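Local coordinates for phosphate binding protein (Planctomyces limnophilus, PDB 4JWO), which probably binds phosphate as the solute-binding component of a system that transports it across the cytoplasmic membrane, at residues A[146-151]-A[252-257]; A[165-170]-A[213-218]; A[188-193]-A[236-241]. All blocks are in the same frame, centred on the assembly; numbering follows the deposited sequence.

Contact 1 of 3, residues A[146-151]-A[252-257]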
# COMPACT_ATOMS: atom_id res chain seq x y z
N VAL A 146 0.22 9.56 -9.12
CA VAL A 146 -0.66 10.66 -9.46
C VAL A 146 -0.47 10.94 -10.94
O VAL A 146 0.67 11.03 -11.42
CB VAL A 146 -0.29 11.91 -8.65
CG1 VAL A 146 -1.11 13.10 -9.10
CG2 VAL A 146 -0.50 11.63 -7.17
N VAL A 147 -1.57 11.04 -11.67
CA VAL A 147 -1.49 11.21 -13.11
C VAL A 147 -2.24 12.45 -13.58
O VAL A 147 -3.23 12.85 -12.99
CB VAL A 147 -2.04 9.97 -13.86
CG1 VAL A 147 -1.15 8.76 -13.60
CG2 VAL A 147 -3.48 9.67 -13.44
N ILE A 148 -1.73 13.05 -14.64
CA ILE A 148 -2.41 14.13 -15.34
C ILE A 148 -2.52 13.76 -16.81
O ILE A 148 -1.95 12.77 -17.28
CB ILE A 148 -1.68 15.47 -15.14
CG1 ILE A 148 -0.20 15.34 -15.51
CG2 ILE A 148 -1.82 15.93 -13.70
CD1 ILE A 148 0.62 16.65 -15.36
N ASN A 149 -3.29 14.55 -17.56
CA ASN A 149 -3.42 14.30 -18.98
C ASN A 149 -2.11 14.70 -19.64
O ASN A 149 -1.47 15.65 -19.20
CB ASN A 149 -4.56 15.15 -19.53
CG ASN A 149 -4.85 14.86 -20.97
OD1 ASN A 149 -4.24 15.44 -21.87
ND2 ASN A 149 -5.80 13.95 -21.21
N PRO A 150 -1.68 13.96 -20.68
CA PRO A 150 -0.38 14.32 -21.27
C PRO A 150 -0.32 15.74 -21.82
O PRO A 150 0.78 16.28 -21.95
CB PRO A 150 -0.24 13.30 -22.40
CG PRO A 150 -0.98 12.10 -21.89
CD PRO A 150 -2.20 12.70 -21.23
N ALA A 151 -1.47 16.34 -22.13
CA ALA A 151 -1.50 17.72 -22.64
C ALA A 151 -1.21 18.76 -21.56
O ALA A 151 -1.00 19.93 -21.86
CB ALA A 151 -2.82 18.02 -23.31
N LYS A 252 -0.30 6.82 -22.59
CA LYS A 252 -1.54 7.61 -22.63
C LYS A 252 -1.72 8.51 -21.42
O LYS A 252 -2.66 9.31 -21.37
CB LYS A 252 -2.75 6.68 -22.75
CG LYS A 252 -2.70 5.75 -23.96
CD LYS A 252 -3.90 4.82 -24.00
CE LYS A 252 -4.03 4.01 -22.73
NZ LYS A 252 -5.17 4.46 -21.91
N LEU A 253 -0.82 8.37 -20.45
CA LEU A 253 -0.90 9.11 -19.19
C LEU A 253 0.43 9.80 -18.90
O LEU A 253 1.48 9.37 -19.38
CB LEU A 253 -1.19 8.15 -18.04
CG LEU A 253 -2.48 7.33 -18.07
CD1 LEU A 253 -2.39 6.23 -17.02
CD2 LEU A 253 -3.68 8.24 -17.80
N LYS A 254 0.39 10.85 -18.09
CA LYS A 254 1.61 11.48 -17.62
C LYS A 254 1.67 11.31 -16.10
O LYS A 254 0.78 11.76 -15.39
CB LYS A 254 1.63 12.96 -18.03
CG LYS A 254 2.82 13.75 -17.48
CD LYS A 254 2.85 15.18 -18.04
CE LYS A 254 3.15 15.19 -19.53
NZ LYS A 254 3.19 16.58 -20.08
N ALA A 255 2.71 10.65 -15.60
CA ALA A 255 2.85 10.52 -14.16
C ALA A 255 3.45 11.80 -13.60
O ALA A 255 4.47 12.30 -14.11
CB ALA A 255 3.73 9.32 -13.78
N VAL A 256 2.81 12.34 -12.58
CA VAL A 256 3.31 13.53 -11.90
C VAL A 256 4.53 13.18 -11.06
O VAL A 256 4.55 12.18 -10.34
CB VAL A 256 2.20 14.13 -11.01
CG1 VAL A 256 2.73 15.29 -10.18
CG2 VAL A 256 1.03 14.58 -11.89
N LYS A 257 5.57 14.00 -11.18
CA LYS A 257 6.74 13.86 -10.31
C LYS A 257 6.41 14.46 -8.96
O LYS A 257 5.74 15.49 -8.89
CB LYS A 257 7.94 14.55 -10.94
CG LYS A 257 8.26 14.05 -12.34
CD LYS A 257 9.43 14.80 -12.93
CE LYS A 257 9.89 14.15 -14.23
NZ LYS A 257 8.82 14.11 -15.26
O HOH W 1 3.11 9.98 -9.41
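Ile148 and Lys254 form an antiparallel hydrogen-bonded pair, each backbone N-H meeting the other's carbonyl oxygen. Ile148 N lies 2.9 Å from Lys254 O, with an N-H...O angle of 166°. Two residues along, on the other side of the Val147-Ala255 pair, Val256 N donates to Val146 O at 2.8 Å, and a water bridges Val146 N and Val256 O. Val147 and Ala255 make the non-hydrogen-bonded pair between these links; both also touch Phe246, and an alanine leaves room for that ring of helix 243-247.

The side chain of Lys254 passes obliquely across Ile148 and ends on the turn that follows it. Its CB is 3.9 Å from Ile148 CG1. Lys254 CG keeps that same 3.9 Å from Ile148 CG1, which chi1 of Ile148 (53°) places between its own backbone N and carbonyl carbon, over the lysine chain. Lys254 CD then meets Ile148 CD1 at 3.8 Å. Beyond the bend at chi3, CE lies 3.6 Å from Pro150 O. Finally NZ donates to Pro150 O at 3.1 Å, bonds to Asn152 O and forms a salt bridge with Glu156. A lysine fits here because its methylenes can cover an isoleucine while its charged end serves polar groups of the turn beyond the strand end.

The other branch of Ile148, CG2, packs on Val256 CG2 at 3.6 Å, the two side chains crossing at about a right angle. Past the strand, Asn149 OD1 accepts from Ala151 N and closes an Asx turn, while its ND2 bonds to Val231 O.

The ladder covers the last residues of strand 134-148. It is an antiparallel pair inside the mixed sheet of a two-lobed periplasmic binding protein fold, 254-259 lying between 134-148 and 157-159.

Contact 2 of 3, residues A[165-170]-A[213-218]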
# COMPACT_ATOMS: atom_id res chain seq x y z
N LYS A 165 -3.74 20.33 -0.62
CA LYS A 165 -4.56 21.49 -0.91
C LYS A 165 -5.76 21.09 -1.78
O LYS A 165 -6.87 21.60 -1.61
CB LYS A 165 -3.71 22.54 -1.62
CG LYS A 165 -4.30 23.92 -1.67
CD LYS A 165 -3.29 24.87 -2.32
CE LYS A 165 -3.74 26.31 -2.23
NZ LYS A 165 -2.76 27.19 -2.93
N ILE A 166 -5.53 20.16 -2.71
CA ILE A 166 -6.57 19.70 -3.62
C ILE A 166 -7.50 18.67 -2.96
O ILE A 166 -8.73 18.75 -3.10
CB ILE A 166 -5.94 19.05 -4.86
CG1 ILE A 166 -5.22 20.10 -5.72
CG2 ILE A 166 -7.00 18.34 -5.70
CD1 ILE A 166 -4.30 19.50 -6.74
N TRP A 167 -6.92 17.71 -2.25
CA TRP A 167 -7.66 16.52 -1.82
C TRP A 167 -8.18 16.52 -0.39
O TRP A 167 -8.95 15.64 -0.02
CB TRP A 167 -6.79 15.28 -2.00
CG TRP A 167 -6.67 14.84 -3.43
CD1 TRP A 167 -5.63 15.07 -4.28
CD2 TRP A 167 -7.66 14.11 -4.18
NE1 TRP A 167 -5.89 14.51 -5.50
CE2 TRP A 167 -7.13 13.92 -5.48
CE3 TRP A 167 -8.92 13.59 -3.89
CZ2 TRP A 167 -7.82 13.22 -6.48
CZ3 TRP A 167 -9.61 12.91 -4.87
CH2 TRP A 167 -9.06 12.73 -6.15
N ALA A 168 -7.78 17.51 0.41
CA ALA A 168 -8.12 17.50 1.84
C ALA A 168 -9.62 17.46 2.04
O ALA A 168 -10.39 17.93 1.20
CB ALA A 168 -7.55 18.72 2.53
N ALA A 169 -10.01 16.94 3.20
CA ALA A 169 -11.41 16.83 3.59
C ALA A 169 -12.16 18.14 3.45
O ALA A 169 -13.35 18.14 3.12
CB ALA A 169 -11.51 16.32 5.01
N ASP A 170 -11.48 19.26 3.71
CA ASP A 170 -12.10 20.57 3.68
C ASP A 170 -11.71 21.38 2.44
O ASP A 170 -11.99 22.57 2.38
CB ASP A 170 -11.74 21.37 4.94
CG ASP A 170 -10.27 21.77 4.98
OD1 ASP A 170 -9.40 21.01 4.50
OD2 ASP A 170 -9.98 22.87 5.51
N SER A 213 -8.96 10.56 5.32
CA SER A 213 -10.17 11.03 4.68
C SER A 213 -9.80 11.91 3.51
O SER A 213 -8.65 12.31 3.37
CB SER A 213 -10.94 11.88 5.68
OG SER A 213 -10.11 12.95 6.09
N SER A 214 -10.78 12.22 2.66
CA SER A 214 -10.61 13.22 1.61
C SER A 214 -11.95 13.87 1.30
O SER A 214 -12.99 13.42 1.78
CB SER A 214 -10.02 12.60 0.33
OG SER A 214 -11.00 11.91 -0.42
N ARG A 215 -11.94 14.93 0.50
CA ARG A 215 -13.18 15.46 -0.05
C ARG A 215 -13.85 14.33 -0.82
O ARG A 215 -13.20 13.38 -1.27
CB ARG A 215 -12.88 16.63 -0.99
CG ARG A 215 -12.06 16.21 -2.21
CD ARG A 215 -11.53 17.42 -2.96
NE ARG A 215 -12.59 18.21 -3.58
CZ ARG A 215 -12.37 19.33 -4.26
NH1 ARG A 215 -11.13 19.79 -4.39
NH2 ARG A 215 -13.40 20.00 -4.78
N SER A 216 -15.16 14.42 -0.96
CA SER A 216 -15.90 13.36 -1.65
C SER A 216 -16.37 13.75 -3.04
O SER A 216 -16.91 12.91 -3.77
CB SER A 216 -17.09 12.94 -0.80
OG SER A 216 -18.01 14.01 -0.66
N ASP A 217 -16.19 15.02 -3.41
CA ASP A 217 -16.63 15.47 -4.73
C ASP A 217 -15.55 15.25 -5.78
O ASP A 217 -14.79 16.15 -6.15
CB ASP A 217 -17.12 16.92 -4.71
CG ASP A 217 -16.10 17.89 -4.17
OD1 ASP A 217 -15.37 17.51 -3.22
OD2 ASP A 217 -16.02 19.03 -4.68
N TYR A 218 -15.48 14.00 -6.24
CA TYR A 218 -14.57 13.61 -7.29
C TYR A 218 -15.15 12.37 -7.94
O TYR A 218 -16.09 11.77 -7.43
CB TYR A 218 -13.16 13.34 -6.74
CG TYR A 218 -13.01 12.16 -5.81
CD1 TYR A 218 -13.26 12.28 -4.45
CD2 TYR A 218 -12.57 10.93 -6.28
CE1 TYR A 218 -13.11 11.21 -3.59
CE2 TYR A 218 -12.42 9.84 -5.43
CZ TYR A 218 -12.69 9.99 -4.08
OH TYR A 218 -12.52 8.93 -3.23
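The C-terminal end of helix 160-167 is met here by the loop before strand 219-220, whose Arg215 bonds to the carbonyl oxygens of Ile166 and Trp167. The side chain reaches the first: Arg215 NH1 is 2.9 Å from Ile166 O, with the oxygen in the guanidinium plane and the nitrogen in the carbonyl plane. The backbone reaches the second, Arg215 N lying 3.1 Å from Trp167 O and tilted from that carbonyl's plane.

With chi1 at 64°, Arg215 CG sits between the backbone N and the carbonyl carbon, 3.8 Å from Trp167 O. The chain bends at chi3, and the guanidinium turns its other edge to Asp217, gripping the carboxylate side-on. NE meets Asp217 OD1 at 2.9 Å and NH2 meets Asp217 OD2 at 2.8 Å. NH1 also serves Val173 O. With the bonds to Ile166 and Asp217 lying round its edge, the guanidinium is fixed in its rotation. An alanine here would probably leave Asp217 without its positive mate and strip Ile166 O and Val173 O of this donor.

Trp167 and Tyr218 add an edge-to-face aromatic pair, their planes 77° apart. The edge of the indole six-membered ring enters over the phenol face, Trp167 CZ3 lying 3.6 Å from Tyr218 CG. A broad indole suits this place, since it also makes edge-to-face contacts with Phe203 and Tyr240, and Tyr218 sends its OH on to Ala193 O. Next to Arg215, Ser214 OG donates to Arg215 O at 2.8 Å, a small hydroxyl fixing the loop backbone.

A positive group at the C-terminal, partly negative end of a helix is likely to be favoured electrostatically, while the neighbouring carboxylate of Asp217 would partly offset the charge.

Contact 3 of 3, residues A[188-193]-A[236-241]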
# COMPACT_ATOMS: atom_id res chain seq x y z
N ILE A 188 -10.12 21.66 -12.36
CA ILE A 188 -9.41 20.40 -12.13
C ILE A 188 -10.45 19.31 -12.05
O ILE A 188 -11.36 19.38 -11.23
CB ILE A 188 -8.69 20.36 -10.77
CG1 ILE A 188 -7.85 21.60 -10.54
CG2 ILE A 188 -7.83 19.09 -10.66
CD1 ILE A 188 -7.22 21.61 -9.17
N GLN A 189 -10.34 18.30 -12.90
CA GLN A 189 -11.30 17.19 -12.88
C GLN A 189 -10.66 16.04 -12.14
O GLN A 189 -9.70 15.45 -12.62
CB GLN A 189 -11.65 16.76 -14.31
CG GLN A 189 -11.99 17.90 -15.27
CD GLN A 189 -13.34 18.52 -15.01
OE1 GLN A 189 -14.05 18.15 -14.07
NE2 GLN A 189 -13.72 19.48 -15.85
N LEU A 190 -11.17 15.73 -10.95
CA LEU A 190 -10.54 14.78 -10.06
C LEU A 190 -11.04 13.35 -10.24
O LEU A 190 -12.25 13.12 -10.32
CB LEU A 190 -10.78 15.18 -8.60
CG LEU A 190 -10.19 16.52 -8.18
CD1 LEU A 190 -10.61 16.81 -6.74
CD2 LEU A 190 -8.66 16.50 -8.30
N PHE A 191 -10.10 12.41 -10.25
CA PHE A 191 -10.39 10.99 -10.36
C PHE A 191 -9.63 10.25 -9.28
O PHE A 191 -8.48 10.56 -9.02
CB PHE A 191 -9.96 10.46 -11.73
CG PHE A 191 -10.74 11.04 -12.87
CD1 PHE A 191 -10.32 12.21 -13.49
CD2 PHE A 191 -11.89 10.42 -13.32
CE1 PHE A 191 -11.06 12.76 -14.54
CE2 PHE A 191 -12.63 10.96 -14.36
CZ PHE A 191 -12.21 12.13 -14.98
N GLY A 192 -10.26 9.27 -8.66
CA GLY A 192 -9.59 8.52 -7.61
C GLY A 192 -10.31 7.27 -7.17
O GLY A 192 -11.35 6.89 -7.72
N ALA A 193 -9.76 6.65 -6.13
CA ALA A 193 -10.23 5.38 -5.62
C ALA A 193 -11.53 5.51 -4.85
O ALA A 193 -11.87 6.58 -4.35
CB ALA A 193 -9.16 4.76 -4.72
N GLY A 236 -7.87 18.64 -18.23
CA GLY A 236 -7.63 19.18 -16.90
C GLY A 236 -7.69 18.16 -15.78
O GLY A 236 -7.83 18.53 -14.62
N ALA A 237 -7.58 16.88 -16.12
CA ALA A 237 -7.72 15.83 -15.11
C ALA A 237 -6.55 15.70 -14.16
O ALA A 237 -5.40 15.97 -14.49
CB ALA A 237 -7.96 14.48 -15.79
N LEU A 238 -6.85 15.26 -12.94
CA LEU A 238 -5.83 14.84 -11.98
C LEU A 238 -6.37 13.56 -11.35
O LEU A 238 -7.48 13.58 -10.83
CB LEU A 238 -5.65 15.90 -10.90
CG LEU A 238 -4.68 15.57 -9.76
CD1 LEU A 238 -3.26 15.67 -10.23
CD2 LEU A 238 -4.90 16.46 -8.54
N GLY A 239 -5.62 12.48 -11.39
CA GLY A 239 -6.12 11.23 -10.83
C GLY A 239 -5.07 10.53 -10.00
O GLY A 239 -3.89 10.88 -10.05
N TYR A 240 -5.49 9.54 -9.22
CA TYR A 240 -4.53 8.66 -8.56
C TYR A 240 -5.01 7.23 -8.58
O TYR A 240 -6.21 6.97 -8.56
CB TYR A 240 -4.22 9.10 -7.11
CG TYR A 240 -5.33 8.87 -6.10
CD1 TYR A 240 -5.41 7.69 -5.38
CD2 TYR A 240 -6.27 9.86 -5.83
CE1 TYR A 240 -6.40 7.48 -4.43
CE2 TYR A 240 -7.29 9.66 -4.88
CZ TYR A 240 -7.34 8.47 -4.19
OH TYR A 240 -8.32 8.25 -3.24
N PHE A 241 -4.05 6.31 -8.63
CA PHE A 241 -4.31 4.87 -8.61
C PHE A 241 -2.99 4.14 -8.51
O PHE A 241 -1.93 4.76 -8.52
CB PHE A 241 -5.17 4.38 -9.81
CG PHE A 241 -4.83 5.01 -11.15
CD1 PHE A 241 -3.66 4.69 -11.81
CD2 PHE A 241 -5.71 5.90 -11.74
CE1 PHE A 241 -3.36 5.27 -13.06
CE2 PHE A 241 -5.43 6.46 -12.98
CZ PHE A 241 -4.25 6.16 -13.64
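Gly236 O accepts two hydrogen bonds, one from the backbone of Gln189 and one from Trp176 NE1. Gln189 N lies 3.1 Å from it and comes in from above the carbonyl plane, 50° out of it. From there the parallel ladder continues: Leu238 N bonds to Gln189 O at 2.9 Å and Phe191 N to Leu238 O, also at 2.9 Å, before Tyr240 N reaches Phe191 O by a longer, more bent bond. The axes of the two strands are 11° apart.

Glycine suits two places in the ladder. At Gly239 a side chain would press on Phe191 CB. At Gly192 it would clash with the ring of Tyr240, over whose face Gly192 CA instead makes a CH-pi contact, 4.1 Å from the centroid. Tyr240 CG lies between the backbone N and the carbonyl carbon (chi1 72°), from where the ring lies against Gly192 and Ala193; its CE1 is 3.9 Å from Ala193 CB. On the face holding Gln189 and Ala237, Phe191 CE1 meets Ala237 CB at 3.8 Å, a methyl being small enough to sit beside the phenyl ring. Leu190 and Leu238 point side by side from the other face, Leu190 CD2 lying 4.0 Å from Leu238 CB in one of the two deposited conformers of Leu238.

That leucine face rests on Ile166 and Trp167 of helix 160-167, and beside it Tyr240 stacks on Phe203 of helix 198-208. On the opposite face Phe191 packs on Leu227 of helix 224-233, so helices sandwich the paired strands.

Overall arrangement
All three contacts lie on the same lobe of the chain, about 20 Å from its centre, in one sheet and in the helix end and loop packed against it. Contacts 1 and 3, with centres 10 Å apart, share the sheet: strand 134-148 pairs with strand 237-242 as well as with 254-259, and Val147 N probably bonds to Gly239 O at 2.8 Å. Contact 2 lies 11 Å from contact 3, centre to centre, and Tyr218 CB packs 3.5 Å from Leu190 CB. Contacts 1 and 2 have centres 20 Å apart and nearest atoms about 6 Å apart, with contact 3 between them. A bound PEG, probably from the crystallisation liquor, lies about 4 Å from the Phe191 side chain.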